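Serpin B3 (Homo sapiens, PDB 4ZK3) belongs to the serpin family of protease inhibitors and probably gives rise to Pso p27, which forms large aggregates and is associated with psoriasis. Local coordinates at residues F16-F19 against R20-K23; L254-L257 against E258-T262; D297-R300 against T301-M304. All coordinates share one frame; numbering follows the deposited sequence.

Interaction 1. Residues F16-F19 against R20-K23; sequences FQQF and RKSK
A type I beta turn from Phe19 to Ser22 leads the chain off helix 4-19 of the serpin fold. Ser22 N closes it on Phe19 O at 3.2 Å. Just before it, Lys21 N bonds Gln18 O at 3.0 Å. Both bonds span three residues. The preceding bond, Arg20 N to Phe16 O at 2.9 Å, still spans four, as in an alpha helix. The backbone thus tightens as it leaves the helix.

Arg20 folds back along the last turn. Its CD lies 3.7 Å from CE2 of Phe16. The phenyl ring comes to this side because its CG is anti to the backbone N (chi1 -174°). Gln17 also runs beside Arg20 and points the same way. Gln17 NE2 is 3.2 Å from Arg20 CD and lies in the guanidinium plane, at its edge. The amide and guanidinium planes are nearly coplanar, 27° apart. Two donor groups meet here, without a hydrogen bond. Arg20 NH2 makes a long, weak ion pair with Glu258 OE1.

In the fold, this helix packs over strand 27-29, where Phe16 touches Ile27 and Tyr29. Phe19 is also buried, stacked on Tyr293 and edge-to-face with Tyr29. The Lys21 chain is extended beyond CG and lies alongside Gln18. Its NZ makes a weak hydrogen bond of 3.4 Å to Gln18 OE1.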
ATOM      1  N   PHE A  16       0.005 -10.225  -0.192  1.00 24.11           N
ATOM      2  CA  PHE A  16       0.348 -10.585   1.165  1.00 25.45           C
ATOM      3  C   PHE A  16       0.906 -12.020   1.260  1.00 28.96           C
ATOM      4  O   PHE A  16       1.885 -12.253   1.952  1.00 29.87           O
ATOM      5  CB  PHE A  16      -0.858 -10.411   2.078  1.00 26.72           C
ATOM      6  CG  PHE A  16      -0.539 -10.633   3.512  1.00 28.04           C
ATOM      7  CD1 PHE A  16       0.069  -9.661   4.257  1.00 29.50           C
ATOM      8  CD2 PHE A  16      -0.783 -11.857   4.110  1.00 32.16           C
ATOM      9  CE1 PHE A  16       0.388  -9.870   5.580  1.00 31.07           C
ATOM     10  CE2 PHE A  16      -0.471 -12.087   5.434  1.00 31.99           C
ATOM     11  CZ  PHE A  16       0.143 -11.098   6.164  1.00 32.32           C
ATOM     12  N   GLN A  17       0.250 -12.961   0.579  1.00 33.89           N
ATOM     13  CA  GLN A  17       0.676 -14.397   0.542  1.00 34.02           C
ATOM     14  C   GLN A  17       2.084 -14.558  -0.034  1.00 32.20           C
ATOM     15  O   GLN A  17       2.868 -15.308   0.478  1.00 33.91           O
ATOM     16  CB  GLN A  17      -0.358 -15.240  -0.224  1.00 38.19           C
ATOM     17  CG  GLN A  17      -1.815 -15.130   0.252  1.00 37.54           C
ATOM     18  CD  GLN A  17      -2.158 -15.741   1.629  1.00 45.76           C
ATOM     19  OE1 GLN A  17      -3.261 -16.276   1.817  1.00 60.68           O
ATOM     20  NE2 GLN A  17      -1.266 -15.644   2.582  1.00 45.48           N
ATOM     21  N   GLN A  18       2.462 -13.768  -1.016  1.00 29.21           N
ATOM     22  CA  GLN A  18       3.842 -13.764  -1.482  1.00 30.95           C
ATOM     23  C   GLN A  18       4.810 -13.182  -0.471  1.00 31.13           C
ATOM     24  O   GLN A  18       5.879 -13.772  -0.206  1.00 30.10           O
ATOM     25  CB  GLN A  18       3.973 -13.043  -2.837  1.00 31.35           C
ATOM     26  CG  GLN A  18       3.113 -13.715  -3.918  1.00 34.83           C
ATOM     27  CD  GLN A  18       3.533 -15.178  -4.115  1.00 40.03           C
ATOM     28  OE1 GLN A  18       4.735 -15.498  -4.237  1.00 35.84           O
ATOM     29  NE2 GLN A  18       2.562 -16.068  -4.036  1.00 41.57           N
ATOM     30  N   PHE A  19       4.415 -12.061   0.137  1.00 31.24           N
ATOM     31  CA  PHE A  19       5.242 -11.352   1.080  1.00 30.92           C
ATOM     32  C   PHE A  19       5.532 -12.207   2.321  1.00 31.88           C
ATOM     33  O   PHE A  19       6.611 -12.093   2.905  1.00 30.26           O
ATOM     34  CB  PHE A  19       4.609 -10.031   1.523  1.00 28.23           C
ATOM     35  CG  PHE A  19       4.515  -9.006   0.447  1.00 24.81           C
ATOM     36  CD1 PHE A  19       5.297  -9.060  -0.674  1.00 24.95           C
ATOM     37  CD2 PHE A  19       3.630  -7.946   0.582  1.00 27.64           C
ATOM     38  CE1 PHE A  19       5.176  -8.123  -1.660  1.00 27.41           C
ATOM     39  CE2 PHE A  19       3.528  -6.989  -0.391  1.00 24.78           C
ATOM     40  CZ  PHE A  19       4.303  -7.078  -1.522  1.00 26.62           C
ATOM     41  N   ARG A  20       4.597 -13.054   2.676  1.00 31.46           N
ATOM     42  CA  ARG A  20       4.799 -13.981   3.783  1.00 37.28           C
ATOM     43  C   ARG A  20       6.057 -14.851   3.675  1.00 42.14           C
ATOM     44  O   ARG A  20       6.556 -15.342   4.697  1.00 42.50           O
ATOM     45  CB  ARG A  20       3.644 -14.936   3.886  1.00 36.28           C
ATOM     46  CG  ARG A  20       2.387 -14.240   4.344  1.00 41.43           C
ATOM     47  CD  ARG A  20       1.278 -15.222   4.533  1.00 37.82           C
ATOM     48  NE  ARG A  20       1.576 -16.021   5.706  1.00 41.58           N
ATOM     49  CZ  ARG A  20       0.914 -17.104   6.062  1.00 44.42           C
ATOM     50  NH1 ARG A  20      -0.120 -17.493   5.358  1.00 48.66           N
ATOM     51  NH2 ARG A  20       1.264 -17.777   7.149  1.00 48.87           N
ATOM     52  N   LYS A  21       6.553 -15.042   2.451  1.00 40.69           N
ATOM     53  CA  LYS A  21       7.706 -15.907   2.200  1.00 40.67           C
ATOM     54  C   LYS A  21       9.051 -15.346   2.495  1.00 44.33           C
ATOM     55  O   LYS A  21       9.979 -16.106   2.564  1.00 48.19           O
ATOM     56  CB  LYS A  21       7.696 -16.359   0.774  1.00 38.36           C
ATOM     57  CG  LYS A  21       6.426 -17.144   0.521  1.00 40.20           C
ATOM     58  CD  LYS A  21       6.263 -17.506  -0.914  1.00 40.83           C
ATOM     59  CE  LYS A  21       5.073 -18.421  -1.015  1.00 42.78           C
ATOM     60  NZ  LYS A  21       4.619 -18.416  -2.415  1.00 44.43           N
ATOM     61  N   SER A  22       9.189 -14.033   2.643  1.00 57.21           N
ATOM     62  CA  SER A  22      10.510 -13.455   2.978  1.00 60.23           C
ATOM     63  C   SER A  22      10.703 -13.574   4.479  1.00 66.40           C
ATOM     64  O   SER A  22       9.725 -13.787   5.223  1.00 67.96           O
ATOM     65  CB  SER A  22      10.597 -11.984   2.615  1.00 59.16           C
ATOM     66  OG  SER A  22      10.048 -11.222   3.684  1.00 63.26           O
ATOM     67  N   LYS A  23      11.955 -13.370   4.902  1.00 76.14           N
ATOM     68  CA  LYS A  23      12.395 -13.527   6.310  1.00 83.10           C
ATOM     69  C   LYS A  23      11.958 -12.376   7.241  1.00 80.30           C
ATOM     70  O   LYS A  23      11.745 -12.587   8.452  1.00 74.07           O
ATOM     71  CB  LYS A  23      13.929 -13.703   6.382  1.00 89.17           C
ATOM     72  CG  LYS A  23      14.730 -12.432   6.083  1.00 95.79           C
ATOM     73  CD  LYS A  23      15.914 -12.702   5.176  1.00101.54           C
ATOM     74  CE  LYS A  23      15.464 -13.004   3.748  1.00104.29           C
ATOM     75  NZ  LYS A  23      16.554 -13.634   2.955  1.00105.27           N
TER

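Interaction 2. Residues L254-L257 against E258-T262; sequences LQKL and EEKLT
Glu258 N bonds Leu254 O at 2.9 Å and Lys260 N bonds Lys256 O at 3.0 Å, the four-residue steps of helix 254-260. This short helix of the serpin fold ends just ahead of helix 263-269. Leu261 N still reaches back to Leu257 O at 3.0 Å, although Leu261 has left helical angles. Thr262 follows as the N-cap of the next helix, its OG1 accepting from Lys265 N.

The inner side of the helix carries Leu254, Leu257 and Leu261. All three touch Leu370 on strand 369-375. Glu258 is buried beside them. Its chain, extended beyond CG, crosses Leu254 at a slant and sets CD 3.8 Å from Leu254 CG. That apolar neighbour cannot pair with the carboxylate. Glu258 OE2 instead forms a salt bridge with Arg386, which would be expected to favour the charged form of the acid.

The outer side is polar. The methylene chains of Lys256 and Lys260 cross and touch, with Lys256 CE 3.6 Å from Lys260 CD. Lys256 NZ and Lys260 NZ stay 5.5 Å apart, so the two like charges do not touch. Lys256 NZ is taken up by Gln228 OE1 and Asp226 O. One turn is also spanned by Gln255 and Glu259, whose amide and carboxylate planes are 59° apart. The bond between them, Gln255 NE2 to Glu259 OE2, is short at 2.9 Å but weak, because its angle at the hydrogen is only 120°.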
ATOM      1  N   LEU A 254      -1.583 -16.187  15.073  1.00 38.61           N
ATOM      2  CA  LEU A 254      -1.562 -15.353  13.845  1.00 37.40           C
ATOM      3  C   LEU A 254      -1.568 -16.190  12.566  1.00 37.58           C
ATOM      4  O   LEU A 254      -2.313 -15.886  11.635  1.00 29.70           O
ATOM      5  CB  LEU A 254      -0.391 -14.340  13.842  1.00 35.89           C
ATOM      6  CG  LEU A 254      -0.407 -13.365  12.640  1.00 38.06           C
ATOM      7  CD1 LEU A 254      -1.663 -12.532  12.699  1.00 35.93           C
ATOM      8  CD2 LEU A 254       0.767 -12.407  12.600  1.00 40.35           C
ATOM      9  N   GLN A 255      -0.792 -17.277  12.548  1.00 41.75           N
ATOM     10  CA  GLN A 255      -0.667 -18.106  11.340  1.00 47.76           C
ATOM     11  C   GLN A 255      -2.015 -18.602  10.841  1.00 43.51           C
ATOM     12  O   GLN A 255      -2.251 -18.600   9.636  1.00 49.67           O
ATOM     13  CB  GLN A 255       0.314 -19.278  11.539  1.00 54.51           C
ATOM     14  CG  GLN A 255       1.313 -19.446  10.396  1.00 62.47           C
ATOM     15  CD  GLN A 255       1.634 -20.907  10.101  1.00 65.58           C
ATOM     16  OE1 GLN A 255       2.765 -21.339  10.259  1.00 68.04           O
ATOM     17  NE2 GLN A 255       0.634 -21.667   9.664  1.00 65.62           N
ATOM     18  N   LYS A 256      -2.923 -18.958  11.735  1.00 44.14           N
ATOM     19  CA  LYS A 256      -4.249 -19.387  11.286  1.00 50.34           C
ATOM     20  C   LYS A 256      -5.031 -18.219  10.691  1.00 53.23           C
ATOM     21  O   LYS A 256      -5.633 -18.355   9.610  1.00 50.18           O
ATOM     22  CB  LYS A 256      -5.098 -19.981  12.419  1.00 56.42           C
ATOM     23  CG  LYS A 256      -6.398 -20.649  11.922  1.00 58.39           C
ATOM     24  CD  LYS A 256      -7.476 -20.725  12.997  1.00 60.49           C
ATOM     25  CE  LYS A 256      -8.740 -21.413  12.495  1.00 59.68           C
ATOM     26  NZ  LYS A 256      -9.676 -21.839  13.585  1.00 52.76           N
ATOM     27  N   LEU A 257      -5.043 -17.088  11.408  1.00 46.74           N
ATOM     28  CA  LEU A 257      -5.756 -15.904  10.949  1.00 42.27           C
ATOM     29  C   LEU A 257      -5.288 -15.544   9.556  1.00 39.48           C
ATOM     30  O   LEU A 257      -6.108 -15.241   8.689  1.00 40.36           O
ATOM     31  CB  LEU A 257      -5.530 -14.753  11.910  1.00 45.48           C
ATOM     32  CG  LEU A 257      -6.270 -13.435  11.690  1.00 44.56           C
ATOM     33  CD1 LEU A 257      -7.773 -13.654  11.737  1.00 46.13           C
ATOM     34  CD2 LEU A 257      -5.834 -12.418  12.750  1.00 42.93           C
ATOM     35  N   GLU A 258      -3.984 -15.632   9.313  1.00 34.82           N
ATOM     36  CA  GLU A 258      -3.466 -15.322   7.981  1.00 40.07           C
ATOM     37  C   GLU A 258      -3.997 -16.277   6.898  1.00 43.82           C
ATOM     38  O   GLU A 258      -4.177 -15.865   5.764  1.00 38.79           O
ATOM     39  CB  GLU A 258      -1.943 -15.266   7.961  1.00 39.03           C
ATOM     40  CG  GLU A 258      -1.354 -14.114   8.777  1.00 39.95           C
ATOM     41  CD  GLU A 258       0.155 -14.230   8.931  1.00 45.19           C
ATOM     42  OE1 GLU A 258       0.632 -15.309   9.364  1.00 57.74           O
ATOM     43  OE2 GLU A 258       0.869 -13.266   8.637  1.00 35.59           O
ATOM     44  N   GLU A 259      -4.227 -17.537   7.251  1.00 46.37           N
ATOM     45  CA  GLU A 259      -4.728 -18.528   6.297  1.00 47.84           C
ATOM     46  C   GLU A 259      -6.183 -18.275   5.963  1.00 44.77           C
ATOM     47  O   GLU A 259      -6.610 -18.401   4.826  1.00 48.57           O
ATOM     48  CB  GLU A 259      -4.542 -19.946   6.861  1.00 53.29           C
ATOM     49  CG  GLU A 259      -3.080 -20.411   6.886  1.00 58.51           C
ATOM     50  CD  GLU A 259      -2.832 -21.601   7.832  1.00 67.15           C
ATOM     51  OE1 GLU A 259      -3.787 -22.092   8.500  1.00 66.05           O
ATOM     52  OE2 GLU A 259      -1.662 -22.042   7.921  1.00 72.94           O
ATOM     53  N   LYS A 260      -6.951 -17.888   6.951  1.00 46.64           N
ATOM     54  CA  LYS A 260      -8.378 -17.729   6.788  1.00 44.98           C
ATOM     55  C   LYS A 260      -8.848 -16.348   6.281  1.00 44.01           C
ATOM     56  O   LYS A 260      -9.982 -16.200   5.823  1.00 44.87           O
ATOM     57  CB  LYS A 260      -9.040 -18.006   8.135  1.00 53.66           C
ATOM     58  CG  LYS A 260      -8.439 -19.191   8.881  1.00 59.03           C
ATOM     59  CD  LYS A 260      -9.461 -20.275   9.161  1.00 67.77           C
ATOM     60  CE  LYS A 260      -9.798 -21.044   7.890  1.00 66.12           C
ATOM     61  NZ  LYS A 260     -10.803 -22.098   8.166  1.00 68.63           N
ATOM     62  N   LEU A 261      -8.015 -15.323   6.394  1.00 35.66           N
ATOM     63  CA  LEU A 261      -8.437 -13.958   6.062  1.00 36.58           C
ATOM     64  C   LEU A 261      -8.281 -13.782   4.563  1.00 36.81           C
ATOM     65  O   LEU A 261      -7.164 -13.590   4.064  1.00 44.05           O
ATOM     66  CB  LEU A 261      -7.569 -12.949   6.809  1.00 36.21           C
ATOM     67  CG  LEU A 261      -8.164 -11.689   7.402  1.00 39.97           C
ATOM     68  CD1 LEU A 261      -7.106 -10.582   7.276  1.00 37.13           C
ATOM     69  CD2 LEU A 261      -9.499 -11.236   6.828  1.00 40.62           C
ATOM     70  N   THR A 262      -9.398 -13.913   3.862  1.00 32.64           N
ATOM     71  CA  THR A 262      -9.538 -13.588   2.435  1.00 31.62           C
ATOM     72  C   THR A 262     -10.223 -12.218   2.298  1.00 29.98           C
ATOM     73  O   THR A 262     -10.715 -11.668   3.296  1.00 30.26           O
ATOM     74  CB  THR A 262     -10.525 -14.592   1.805  1.00 32.55           C
ATOM     75  OG1 THR A 262     -11.796 -14.406   2.453  1.00 26.46           O
ATOM     76  CG2 THR A 262     -10.051 -16.004   2.001  1.00 33.22           C
TER

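Interaction 3. Residues D297-R300 against T301-M304; sequences DTLR and TMGM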
ATOM      1  N   ASP A 297       9.801 -10.538  -9.593  1.00 35.20           N
ATOM      2  CA  ASP A 297       9.581 -12.019  -9.586  1.00 42.38           C
ATOM      3  C   ASP A 297       8.252 -12.380  -8.949  1.00 36.50           C
ATOM      4  O   ASP A 297       7.510 -13.240  -9.468  1.00 39.35           O
ATOM      5  CB  ASP A 297      10.708 -12.790  -8.870  1.00 44.24           C
ATOM      6  CG  ASP A 297      11.996 -12.861  -9.682  1.00 46.94           C
ATOM      7  OD1 ASP A 297      11.993 -12.530 -10.894  1.00 49.05           O
ATOM      8  OD2 ASP A 297      13.028 -13.231  -9.086  1.00 52.14           O
ATOM      9  N   THR A 298       7.922 -11.665  -7.878  1.00 33.26           N
ATOM     10  CA  THR A 298       6.577 -11.744  -7.273  1.00 31.08           C
ATOM     11  C   THR A 298       5.446 -11.592  -8.314  1.00 31.42           C
ATOM     12  O   THR A 298       4.579 -12.441  -8.432  1.00 31.31           O
ATOM     13  CB  THR A 298       6.419 -10.690  -6.176  1.00 31.91           C
ATOM     14  OG1 THR A 298       7.407 -10.888  -5.182  1.00 35.49           O
ATOM     15  CG2 THR A 298       5.031 -10.743  -5.486  1.00 31.29           C
ATOM     16  N   LEU A 299       5.445 -10.502  -9.077  1.00 30.93           N
ATOM     17  CA  LEU A 299       4.375 -10.285 -10.084  1.00 31.26           C
ATOM     18  C   LEU A 299       4.415 -11.319 -11.210  1.00 31.44           C
ATOM     19  O   LEU A 299       3.387 -11.684 -11.771  1.00 33.25           O
ATOM     20  CB  LEU A 299       4.488  -8.867 -10.701  1.00 29.66           C
ATOM     21  CG  LEU A 299       4.215  -7.770  -9.646  1.00 28.41           C
ATOM     22  CD1 LEU A 299       4.667  -6.416 -10.149  1.00 30.07           C
ATOM     23  CD2 LEU A 299       2.761  -7.807  -9.295  1.00 27.35           C
ATOM     24  N   ARG A 300       5.623 -11.679 -11.589  1.00 33.04           N
ATOM     25  CA  ARG A 300       5.852 -12.787 -12.531  1.00 42.68           C
ATOM     26  C   ARG A 300       5.115 -14.049 -12.068  1.00 35.50           C
ATOM     27  O   ARG A 300       4.228 -14.500 -12.785  1.00 34.26           O
ATOM     28  CB  ARG A 300       7.344 -13.017 -12.704  1.00 48.85           C
ATOM     29  CG  ARG A 300       7.746 -13.973 -13.806  1.00 54.19           C
ATOM     30  CD  ARG A 300       9.266 -14.020 -13.802  1.00 57.65           C
ATOM     31  NE  ARG A 300       9.824 -13.039 -14.730  1.00 56.83           N
ATOM     32  CZ  ARG A 300      10.926 -12.329 -14.538  1.00 52.31           C
ATOM     33  NH1 ARG A 300      11.635 -12.419 -13.420  1.00 53.13           N
ATOM     34  NH2 ARG A 300      11.321 -11.496 -15.495  1.00 58.35           N
ATOM     35  N   THR A 301       5.399 -14.511 -10.856  1.00 34.61           N
ATOM     36  CA  THR A 301       4.652 -15.596 -10.218  1.00 37.39           C
ATOM     37  C   THR A 301       3.154 -15.447 -10.284  1.00 41.42           C
ATOM     38  O   THR A 301       2.420 -16.454 -10.437  1.00 39.17           O
ATOM     39  CB  THR A 301       4.997 -15.671  -8.734  1.00 44.95           C
ATOM     40  OG1 THR A 301       6.412 -15.829  -8.586  1.00 51.81           O
ATOM     41  CG2 THR A 301       4.272 -16.806  -8.034  1.00 41.03           C
ATOM     42  N   MET A 302       2.683 -14.201 -10.124  1.00 36.04           N
ATOM     43  CA  MET A 302       1.290 -13.934  -9.972  1.00 32.59           C
ATOM     44  C   MET A 302       0.641 -14.001 -11.308  1.00 32.77           C
ATOM     45  O   MET A 302      -0.546 -14.027 -11.366  1.00 38.83           O
ATOM     46  CB  MET A 302       1.046 -12.578  -9.273  1.00 35.72           C
ATOM     47  CG  MET A 302       1.490 -12.584  -7.784  1.00 41.24           C
ATOM     48  SD  MET A 302       1.464 -11.038  -6.794  1.00 37.81           S
ATOM     49  CE  MET A 302      -0.195 -10.628  -7.268  1.00 32.97           C
ATOM     50  N   GLY A 303       1.393 -14.030 -12.404  1.00 36.38           N
ATOM     51  CA  GLY A 303       0.777 -14.104 -13.742  1.00 35.93           C
ATOM     52  C   GLY A 303       1.286 -13.096 -14.747  1.00 40.46           C
ATOM     53  O   GLY A 303       0.985 -13.216 -15.951  1.00 39.17           O
ATOM     54  N   MET A 304       2.028 -12.082 -14.277  1.00 38.06           N
ATOM     55  CA  MET A 304       2.524 -11.033 -15.180  1.00 38.94           C
ATOM     56  C   MET A 304       3.883 -11.448 -15.751  1.00 38.07           C
ATOM     57  O   MET A 304       4.943 -11.154 -15.156  1.00 33.99           O
ATOM     58  CB  MET A 304       2.574  -9.638 -14.502  1.00 35.44           C
ATOM     59  CG  MET A 304       1.279  -8.857 -14.511  1.00 33.65           C
ATOM     60  SD  MET A 304       1.330  -7.406 -13.378  1.00 32.48           S
ATOM     61  CE  MET A 304       2.687  -6.478 -14.045  1.00 28.86           C
TER
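Leu299 and Met304 meet where helix 296-302 of the serpin fold ends in a Schellman motif. Met304 N turns back to Leu299 O at 2.9 Å. Inside this bond, Gly303 N reaches Arg300 O, also at 2.9 Å. Gly303 takes a positive phi of 131°, a conformation that glycine adopts readily and that ends the helix.

The better-packed face holds Leu299, Met302 and Met304, with Thr298 at its border. Leu299 and Met304 are buried, with the Leu299 CB and Met304 CB atoms 4.3 Å apart. Met302 runs alongside Thr298 and points the same way, its SD 3.8 Å from Thr298 CG2. The Met302 side chain continues onto Phe11 and Leu15 of helix 4-19, while Met304 packs on Ile53 and Val56 of helix 47-57.

The side facing solvent holds Asp297 and Thr301, both exposed. Here the contact is carried mainly by polar bonds. Asp297 O takes two donors from one residue, Thr301 N at 2.8 Å and Thr301 OG1. The hydroxyl is put there by chi1 of -56°, which sets OG1 beside the backbone N. Asp297 OD1 also forms a salt bridge with Arg300 NH1.

Back at the buried end, Met304 O has no hydrogen-bond partner in the model. Its close neighbour is a carbon, Arg300 CA, whose C-H points at it across 3.2 Å.

In the fold
The three contacts are local and follow in series along the chain, so none nests in or crosses another. Interaction 1 closes the turn after helix 4-19, ahead of strand 27-29. Interaction 2 follows far later, where helix 254-260 gives way to helix 263-269. Interaction 3 is the last, at the end of helix 296-302. Interaction 1 lies against both others, its centre about 13 Å from each of theirs. Phe16 and Arg20 meet Glu258 of interaction 2, and Gln18 packs on Thr298 and Thr301 of interaction 3. Interactions 2 and 3 do not touch; the end of helix 4-19 and the turn after it lie between the two later helices and touch both.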